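Local coordinates for pectate lyase (Bacillus, PDB 3VMV), which probably cleaves polygalacturonate, the backbone of pectin, by elimination, as a secreted polysaccharide lyase family 1 enzyme built on a parallel beta-helix, at residues A[37-42]-A[68-73]; A[258-263]-A[275-280]. One frame throughout, in Å; residues are numbered along the deposited sequence.

Contact 1: A[37-42]-A[68-73]; sequences NRSRSN and VKNHRG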
ATOM      1  N   ASN A  37       9.087  -6.180 -23.723  1.00 16.56           N
ATOM      2  CA  ASN A  37      10.035  -6.998 -24.458  1.00 17.87           C
ATOM      3  C   ASN A  37      10.199  -8.350 -23.776  1.00 15.36           C
ATOM      4  O   ASN A  37      10.243  -9.392 -24.441  1.00 19.35           O
ATOM      5  CB  ASN A  37      11.390  -6.303 -24.553  1.00 19.44           C
ATOM      6  CG  ASN A  37      11.394  -5.148 -25.538  1.00 25.34           C
ATOM      7  OD1 ASN A  37      10.477  -4.981 -26.331  1.00 28.90           O
ATOM      8  ND2 ASN A  37      12.466  -4.360 -25.504  1.00 32.45           N
ATOM      9  N   ARG A  38      10.294  -8.351 -22.451  1.00 17.15           N
ATOM     10  CA  ARG A  38      10.405  -9.627 -21.765  1.00 14.25           C
ATOM     11  C   ARG A  38       9.154 -10.472 -21.985  1.00 16.12           C
ATOM     12  O   ARG A  38       9.226 -11.679 -22.208  1.00 16.90           O
ATOM     13  CB  ARG A  38      10.691  -9.458 -20.269  1.00 15.38           C
ATOM     14  CG  ARG A  38      10.926 -10.814 -19.598  1.00 15.72           C
ATOM     15  CD  ARG A  38      11.049 -10.682 -18.089  1.00 13.43           C
ATOM     16  NE  ARG A  38       9.736 -10.336 -17.523  1.00 15.81           N
ATOM     17  CZ  ARG A  38       9.319 -10.643 -16.315  1.00 16.67           C
ATOM     18  NH1 ARG A  38      10.133 -11.254 -15.450  1.00 15.25           N
ATOM     19  NH2 ARG A  38       8.075 -10.301 -15.970  1.00 14.99           N
ATOM     20  N   SER A  39       7.992  -9.824 -21.921  1.00 14.16           N
ATOM     21  CA  SER A  39       6.729 -10.539 -22.039  1.00 15.78           C
ATOM     22  C   SER A  39       6.620 -11.242 -23.402  1.00 16.55           C
ATOM     23  O   SER A  39       6.037 -12.312 -23.498  1.00 18.09           O
ATOM     24  CB  SER A  39       5.565  -9.579 -21.785  1.00 17.86           C
ATOM     25  OG  SER A  39       4.318 -10.274 -21.736  1.00 16.96           O
ATOM     26  N   ARG A  40       7.230 -10.660 -24.428  1.00 18.18           N
ATOM     27  CA  ARG A  40       7.152 -11.187 -25.791  1.00 17.81           C
ATOM     28  C   ARG A  40       8.279 -12.185 -26.084  1.00 18.69           C
ATOM     29  O   ARG A  40       8.308 -12.776 -27.154  1.00 21.91           O
ATOM     30  CB  ARG A  40       7.232 -10.034 -26.792  1.00 21.78           C
ATOM     31  CG  ARG A  40       5.976  -9.190 -26.840  1.00 23.19           C
ATOM     32  CD  ARG A  40       6.084  -8.125 -27.924  1.00 31.16           C
ATOM     33  NE  ARG A  40       5.156  -7.019 -27.676  1.00 42.16           N
ATOM     34  CZ  ARG A  40       5.544  -5.797 -27.315  1.00 45.24           C
ATOM     35  NH1 ARG A  40       6.840  -5.520 -27.181  1.00 41.28           N
ATOM     36  NH2 ARG A  40       4.641  -4.850 -27.104  1.00 47.27           N
ATOM     37  N   SER A  41       9.219 -12.341 -25.146  1.00 19.25           N
ATOM     38  CA  SER A  41      10.404 -13.184 -25.345  1.00 17.28           C
ATOM     39  C   SER A  41      10.109 -14.676 -25.185  1.00 19.47           C
ATOM     40  O   SER A  41       8.984 -15.055 -24.808  1.00 24.50           O
ATOM     41  CB  SER A  41      11.477 -12.781 -24.336  1.00 19.76           C
ATOM     42  OG  SER A  41      11.202 -13.349 -23.071  1.00 20.71           O
ATOM     43  N   ASN A  42      11.131 -15.505 -25.420  1.00 22.90           N
ATOM     44  CA  ASN A  42      10.969 -16.951 -25.245  1.00 27.34           C
ATOM     45  C   ASN A  42      10.942 -17.355 -23.776  1.00 29.71           C
ATOM     46  O   ASN A  42      10.707 -18.519 -23.447  1.00 31.00           O
ATOM     47  CB  ASN A  42      12.076 -17.735 -25.961  1.00 31.09           C
ATOM     48  CG  ASN A  42      11.973 -17.646 -27.464  1.00 42.36           C
ATOM     49  OD1 ASN A  42      10.882 -17.700 -28.029  1.00 45.55           O
ATOM     50  ND2 ASN A  42      13.116 -17.514 -28.123  1.00 45.12           N
ATOM     51  N   VAL A  68       2.546  -2.845 -15.307  1.00 14.08           N
ATOM     52  CA  VAL A  68       3.108  -4.176 -14.976  1.00 11.24           C
ATOM     53  C   VAL A  68       2.046  -5.226 -15.250  1.00 12.09           C
ATOM     54  O   VAL A  68       1.295  -5.651 -14.371  1.00 12.98           O
ATOM     55  CB  VAL A  68       3.666  -4.236 -13.536  1.00 13.05           C
ATOM     56  CG1 VAL A  68       4.347  -5.600 -13.298  1.00 15.35           C
ATOM     57  CG2 VAL A  68       4.643  -3.084 -13.310  1.00 16.11           C
ATOM     58  N   LYS A  69       1.943  -5.587 -16.535  1.00 12.52           N
ATOM     59  CA  LYS A  69       0.879  -6.407 -17.074  1.00 16.18           C
ATOM     60  C   LYS A  69       1.488  -7.144 -18.240  1.00 16.25           C
ATOM     61  O   LYS A  69       2.315  -6.601 -18.973  1.00 16.02           O
ATOM     62  CB  LYS A  69      -0.263  -5.518 -17.598  1.00 17.60           C
ATOM     63  CG  LYS A  69      -1.486  -6.306 -18.025  1.00 18.39           C
ATOM     64  CD  LYS A  69      -2.520  -5.397 -18.701  1.00 21.86           C
ATOM     65  CE  LYS A  69      -3.179  -4.479 -17.660  1.00 23.34           C
ATOM     66  NZ  LYS A  69      -4.406  -3.878 -18.245  1.00 22.97           N
ATOM     67  N   ASN A  70       1.053  -8.378 -18.416  1.00 14.40           N
ATOM     68  CA  ASN A  70       1.489  -9.152 -19.549  1.00 15.76           C
ATOM     69  C   ASN A  70       1.083  -8.433 -20.824  1.00 19.68           C
ATOM     70  O   ASN A  70       0.011  -7.836 -20.896  1.00 21.25           O
ATOM     71  CB  ASN A  70       0.794 -10.520 -19.495  1.00 19.64           C
ATOM     72  CG  ASN A  70       1.393 -11.501 -20.494  1.00 18.15           C
ATOM     73  OD1 ASN A  70       1.159 -11.408 -21.688  1.00 21.28           O
ATOM     74  ND2 ASN A  70       2.181 -12.431 -19.990  1.00 21.96           N
ATOM     75  N   HIS A  71       1.920  -8.502 -21.846  1.00 18.47           N
ATOM     76  CA  HIS A  71       1.532  -7.938 -23.138  1.00 23.66           C
ATOM     77  C   HIS A  71       0.281  -8.685 -23.688  1.00 20.19           C
ATOM     78  O   HIS A  71      -0.464  -8.136 -24.477  1.00 27.53           O
ATOM     79  CB  HIS A  71       2.735  -7.945 -24.124  1.00 21.44           C
ATOM     80  CG  HIS A  71       2.890  -9.230 -24.852  1.00 23.43           C
ATOM     81  ND1 HIS A  71       3.474 -10.336 -24.283  1.00 19.37           N
ATOM     82  CD2 HIS A  71       2.520  -9.603 -26.105  1.00 22.13           C
ATOM     83  CE1 HIS A  71       3.447 -11.337 -25.140  1.00 21.65           C
ATOM     84  NE2 HIS A  71       2.871 -10.917 -26.253  1.00 25.78           N
ATOM     85  N   ARG A  72       0.045  -9.939 -23.307  1.00 23.10           N
ATOM     86  CA  ARG A  72      -1.179 -10.635 -23.823  1.00 28.69           C
ATOM     87  C   ARG A  72      -2.400 -10.325 -22.947  1.00 31.89           C
ATOM     88  O   ARG A  72      -3.414 -11.064 -22.973  1.00 31.28           O
ATOM     89  CB  ARG A  72      -1.008 -12.150 -23.930  1.00 30.45           C
ATOM     90  CG  ARG A  72      -0.345 -12.687 -25.230  1.00 41.30           C
ATOM     91  CD  ARG A  72      -0.613 -11.858 -26.508  1.00 35.18           C
ATOM     92  NE  ARG A  72      -1.718 -12.288 -27.397  1.00 28.57           N
ATOM     93  CZ  ARG A  72      -1.705 -12.057 -28.713  1.00 26.72           C
ATOM     94  NH1 ARG A  72      -0.623 -11.485 -29.241  1.00 28.41           N
ATOM     95  NH2 ARG A  72      -2.723 -12.424 -29.525  1.00 21.80           N
ATOM     96  N   GLY A  73      -2.308  -9.223 -22.197  1.00 26.23           N
ATOM     97  CA  GLY A  73      -3.422  -8.725 -21.389  1.00 26.97           C
ATOM     98  C   GLY A  73      -3.569  -9.417 -20.050  1.00 24.56           C
ATOM     99  O   GLY A  73      -2.896 -10.421 -19.778  1.00 23.70           O
TER
HETATM  100  O   HOH W   1       3.952 -13.596 -22.104  1.00 21.94           O
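His-71 and Ser-39 meet where a loop of the parallel beta-helix, between strands 66-68 and 78-85, lies against the C-terminal part of helix 28-40, near one end of the beta-helix. The hydroxyl of Ser-39 is held twice by the same residue. The backbone N of His-71 donates to Ser-39 OG over 3.0 Å at a nearly straight 163°, and the imidazole returns to that oxygen through ND1, with OG to ND1 at 2.7 Å and in the plane of the ring. Such a double grip depends on the first torsion of His-71, which sets CG between the backbone N and the carbonyl carbon (chi1 85°) and brings ND1 round to the side of its own backbone N, so that both can meet the one oxygen. With one edge tied to the serine, the ring turns a face to Arg-40, whose CG sits almost directly above the ring centre, 3.5 Å from the centroid, a CH-pi contact made by the aliphatic chain. The guanidinium lies farther along, its plane turned 63° from the ring and its edge toward Asn-37 OD1. The loop itself bends in a type I turn from Asn-70 to Gly-73, within which Asn-70 OD1 accepts from the backbone N of Arg-72, an Asx turn. Asn-70 ND2 reaches the helix through water: it donates to water 1 over 3.0 Å, and that water donates to Ser-39 O over 2.8 Å.

Contact 2: A[258-263]-A[275-280]; sequences TGFIKG and GYWNLR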
ATOM      1  N   THR A 258     -22.533   6.448   9.855  1.00 20.08           N
ATOM      2  CA  THR A 258     -22.575   5.283  10.742  1.00 18.61           C
ATOM      3  C   THR A 258     -22.695   5.640  12.220  1.00 19.25           C
ATOM      4  O   THR A 258     -22.926   4.759  13.078  1.00 19.44           O
ATOM      5  CB  THR A 258     -21.252   4.467  10.632  1.00 17.04           C
ATOM      6  OG1 THR A 258     -20.175   5.284  11.121  1.00 15.86           O
ATOM      7  CG2 THR A 258     -20.962   4.050   9.203  1.00 17.74           C
ATOM      8  N   GLY A 259     -22.493   6.914  12.542  1.00 18.11           N
ATOM      9  CA  GLY A 259     -22.561   7.383  13.909  1.00 16.69           C
ATOM     10  C   GLY A 259     -21.309   7.074  14.708  1.00 14.38           C
ATOM     11  O   GLY A 259     -21.211   7.462  15.882  1.00 18.93           O
ATOM     12  N   PHE A 260     -20.331   6.422  14.070  1.00 16.83           N
ATOM     13  CA  PHE A 260     -19.152   5.978  14.800  1.00 15.83           C
ATOM     14  C   PHE A 260     -18.231   7.176  15.099  1.00 14.64           C
ATOM     15  O   PHE A 260     -18.040   8.066  14.251  1.00 17.56           O
ATOM     16  CB  PHE A 260     -18.411   4.917  13.965  1.00 15.27           C
ATOM     17  CG  PHE A 260     -17.613   3.925  14.775  1.00 14.77           C
ATOM     18  CD1 PHE A 260     -18.077   2.627  14.947  1.00 16.04           C
ATOM     19  CD2 PHE A 260     -16.376   4.269  15.315  1.00 14.31           C
ATOM     20  CE1 PHE A 260     -17.358   1.701  15.688  1.00 14.24           C
ATOM     21  CE2 PHE A 260     -15.653   3.344  16.081  1.00 15.38           C
ATOM     22  CZ  PHE A 260     -16.161   2.055  16.276  1.00 14.69           C
ATOM     23  N   ILE A 261     -17.644   7.208  16.282  1.00 15.01           N
ATOM     24  CA  ILE A 261     -16.690   8.269  16.603  1.00 14.38           C
ATOM     25  C   ILE A 261     -15.477   8.227  15.679  1.00 15.21           C
ATOM     26  O   ILE A 261     -14.799   7.220  15.616  1.00 13.27           O
ATOM     27  CB  ILE A 261     -16.218   8.136  18.079  1.00 16.53           C
ATOM     28  CG1 ILE A 261     -17.400   8.401  19.012  1.00 20.53           C
ATOM     29  CG2 ILE A 261     -15.035   9.071  18.363  1.00 18.67           C
ATOM     30  CD1 ILE A 261     -17.088   8.113  20.463  1.00 26.68           C
ATOM     31  N   LYS A 262     -15.202   9.339  14.992  1.00 13.07           N
ATOM     32  CA  LYS A 262     -14.100   9.374  14.024  1.00 13.88           C
ATOM     33  C   LYS A 262     -12.747   9.340  14.722  1.00 14.80           C
ATOM     34  O   LYS A 262     -12.457  10.183  15.554  1.00 18.37           O
ATOM     35  CB  LYS A 262     -14.211  10.615  13.149  1.00 14.12           C
ATOM     36  CG  LYS A 262     -15.314  10.499  12.106  1.00 15.37           C
ATOM     37  CD  LYS A 262     -15.492  11.824  11.395  1.00 23.26           C
ATOM     38  CE  LYS A 262     -16.228  11.691  10.089  1.00 26.53           C
ATOM     39  NZ  LYS A 262     -16.170  13.071   9.481  1.00 23.98           N
ATOM     40  N   GLY A 263     -11.945   8.336  14.400  1.00 13.08           N
ATOM     41  CA  GLY A 263     -10.756   8.064  15.196  1.00 12.92           C
ATOM     42  C   GLY A 263      -9.856   7.079  14.485  1.00 12.30           C
ATOM     43  O   GLY A 263      -9.842   6.977  13.262  1.00 13.25           O
ATOM     44  N   GLY A 275     -17.115  -3.830   9.561  1.00 11.24           N
ATOM     45  CA  GLY A 275     -16.063  -4.839   9.696  1.00 10.80           C
ATOM     46  C   GLY A 275     -15.734  -4.967  11.177  1.00 10.54           C
ATOM     47  O   GLY A 275     -16.466  -4.489  12.050  1.00 12.92           O
ATOM     48  N   TYR A 276     -14.628  -5.657  11.447  1.00 12.39           N
ATOM     49  CA  TYR A 276     -14.227  -5.973  12.811  1.00 14.13           C
ATOM     50  C   TYR A 276     -12.772  -5.563  13.042  1.00 11.59           C
ATOM     51  O   TYR A 276     -11.992  -5.366  12.076  1.00 10.91           O
ATOM     52  CB  TYR A 276     -14.329  -7.479  13.024  1.00 11.96           C
ATOM     53  CG  TYR A 276     -15.694  -8.078  12.843  1.00 12.13           C
ATOM     54  CD1 TYR A 276     -16.560  -8.211  13.919  1.00 15.54           C
ATOM     55  CD2 TYR A 276     -16.104  -8.511  11.594  1.00 15.22           C
ATOM     56  CE1 TYR A 276     -17.798  -8.795  13.748  1.00 18.45           C
ATOM     57  CE2 TYR A 276     -17.335  -9.076  11.412  1.00 17.68           C
ATOM     58  CZ  TYR A 276     -18.177  -9.207  12.495  1.00 17.51           C
ATOM     59  OH  TYR A 276     -19.429  -9.791  12.350  1.00 21.53           O
ATOM     60  N   TRP A 277     -12.361  -5.524  14.309  1.00 10.24           N
ATOM     61  CA  TRP A 277     -10.969  -5.116  14.635  1.00 10.23           C
ATOM     62  C   TRP A 277     -10.571  -5.798  15.929  1.00 12.12           C
ATOM     63  O   TRP A 277     -11.385  -5.929  16.877  1.00 13.07           O
ATOM     64  CB  TRP A 277     -10.823  -3.587  14.766  1.00 12.02           C
ATOM     65  CG  TRP A 277     -12.019  -2.920  15.465  1.00 11.76           C
ATOM     66  CD1 TRP A 277     -12.209  -2.726  16.816  1.00 14.12           C
ATOM     67  CD2 TRP A 277     -13.173  -2.371  14.814  1.00 11.39           C
ATOM     68  NE1 TRP A 277     -13.409  -2.083  17.038  1.00 12.02           N
ATOM     69  CE2 TRP A 277     -14.038  -1.881  15.829  1.00 13.16           C
ATOM     70  CE3 TRP A 277     -13.574  -2.286  13.473  1.00 10.90           C
ATOM     71  CZ2 TRP A 277     -15.275  -1.285  15.542  1.00 13.77           C
ATOM     72  CZ3 TRP A 277     -14.809  -1.694  13.176  1.00 13.29           C
ATOM     73  CH2 TRP A 277     -15.646  -1.205  14.204  1.00 11.59           C
ATOM     74  N   ASN A 278      -9.333  -6.245  15.977  1.00 12.93           N
ATOM     75  CA  ASN A 278      -8.777  -6.815  17.198  1.00 11.36           C
ATOM     76  C   ASN A 278      -7.664  -5.848  17.613  1.00  9.36           C
ATOM     77  O   ASN A 278      -6.744  -5.610  16.823  1.00 10.31           O
ATOM     78  CB  ASN A 278      -8.247  -8.203  16.867  1.00  9.98           C
ATOM     79  CG  ASN A 278      -7.642  -8.884  18.066  1.00 15.21           C
ATOM     80  OD1 ASN A 278      -7.731  -8.372  19.192  1.00 17.45           O
ATOM     81  ND2 ASN A 278      -7.037 -10.049  17.848  1.00 16.89           N
ATOM     82  N   LEU A 279      -7.752  -5.276  18.809  1.00 11.76           N
ATOM     83  CA  LEU A 279      -6.828  -4.228  19.224  1.00 11.30           C
ATOM     84  C   LEU A 279      -5.943  -4.773  20.327  1.00 11.26           C
ATOM     85  O   LEU A 279      -6.435  -5.276  21.341  1.00 15.41           O
ATOM     86  CB  LEU A 279      -7.627  -3.032  19.763  1.00 13.52           C
ATOM     87  CG  LEU A 279      -8.777  -2.568  18.843  1.00 14.82           C
ATOM     88  CD1 LEU A 279      -9.545  -1.364  19.427  1.00 20.17           C
ATOM     89  CD2 LEU A 279      -8.308  -2.239  17.455  1.00 16.47           C
ATOM     90  N   ARG A 280      -4.635  -4.624  20.162  1.00 11.37           N
ATOM     91  CA  ARG A 280      -3.718  -4.990  21.232  1.00 12.13           C
ATOM     92  C   ARG A 280      -2.481  -4.107  21.228  1.00 10.34           C
ATOM     93  O   ARG A 280      -1.842  -3.905  20.164  1.00 11.28           O
ATOM     94  CB  ARG A 280      -3.317  -6.436  21.011  1.00 14.88           C
ATOM     95  CG  ARG A 280      -2.301  -6.990  21.944  1.00 21.02           C
ATOM     96  CD  ARG A 280      -2.150  -8.485  21.610  1.00 26.17           C
ATOM     97  NE  ARG A 280      -1.049  -9.142  22.322  1.00 30.62           N
ATOM     98  CZ  ARG A 280      -1.131  -9.617  23.563  1.00 36.01           C
ATOM     99  NH1 ARG A 280      -2.258  -9.490  24.256  1.00 38.58           N
ATOM    100  NH2 ARG A 280      -0.077 -10.202  24.124  1.00 34.85           N
TER
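Phe-260 and Trp-277 make an aromatic contact between a loop, 258-263, and strand 276-280 near one end of the parallel beta-helix. The two side chains reach out from opposite directions and meet through the far ends of their rings: Phe-260 CZ comes to 3.5 Å from Trp-277 CZ2, and Phe-260 CE1 lies 3.7 Å from Trp-277 CH2. The phenyl plane stands at 90° to the indole, with 5.5 Å between the centroids of the phenyl and the six-membered indole ring. Phe-268 adds a second ring beside Phe-260, while Val-239 and Val-265 pack against Trp-277.

Hydrogen bonds act on the two partners separately. The backbone N of Phe-260 donates to Thr-258 OG1 over 3.2 Å, closing an ST turn that shapes the loop just before the phenyl group; CG of the phenylalanine swings roughly anti to the backbone N (chi1 -152°), carrying the ring toward the indole. Trp-277 is tied by its own backbone N to Thr-295 OG1 and, weakly, through NE1 to Asn-293 O.

With no hydrogen bond between the two segments, their direct union rests on dispersion and the burial of apolar carbon, so it probably fixes the mutual direction of the rings less strictly than a hydrogen bond would.

The two contacts lie on opposite sides of the chain's centre, toward the two ends of the molecule, their own centres about 43 Å apart, and share no helix or strand. Each brings a loop against a regular element, and each is partly buried, with one buried residue among those that touch. Their chemistry diverges. Contact 1 combines hydrogen bonds with a CH-pi contact, pairing a buried serine with a partly exposed histidine and including a bridging water, and it buries 202 Å². Contact 2 buries 74 Å² and is wholly apolar across its segments, joining a buried tryptophan on a strand of the beta-helix to a partly exposed ring. The difference is thus one of polar bonding to a helix against aromatic packing on a strand.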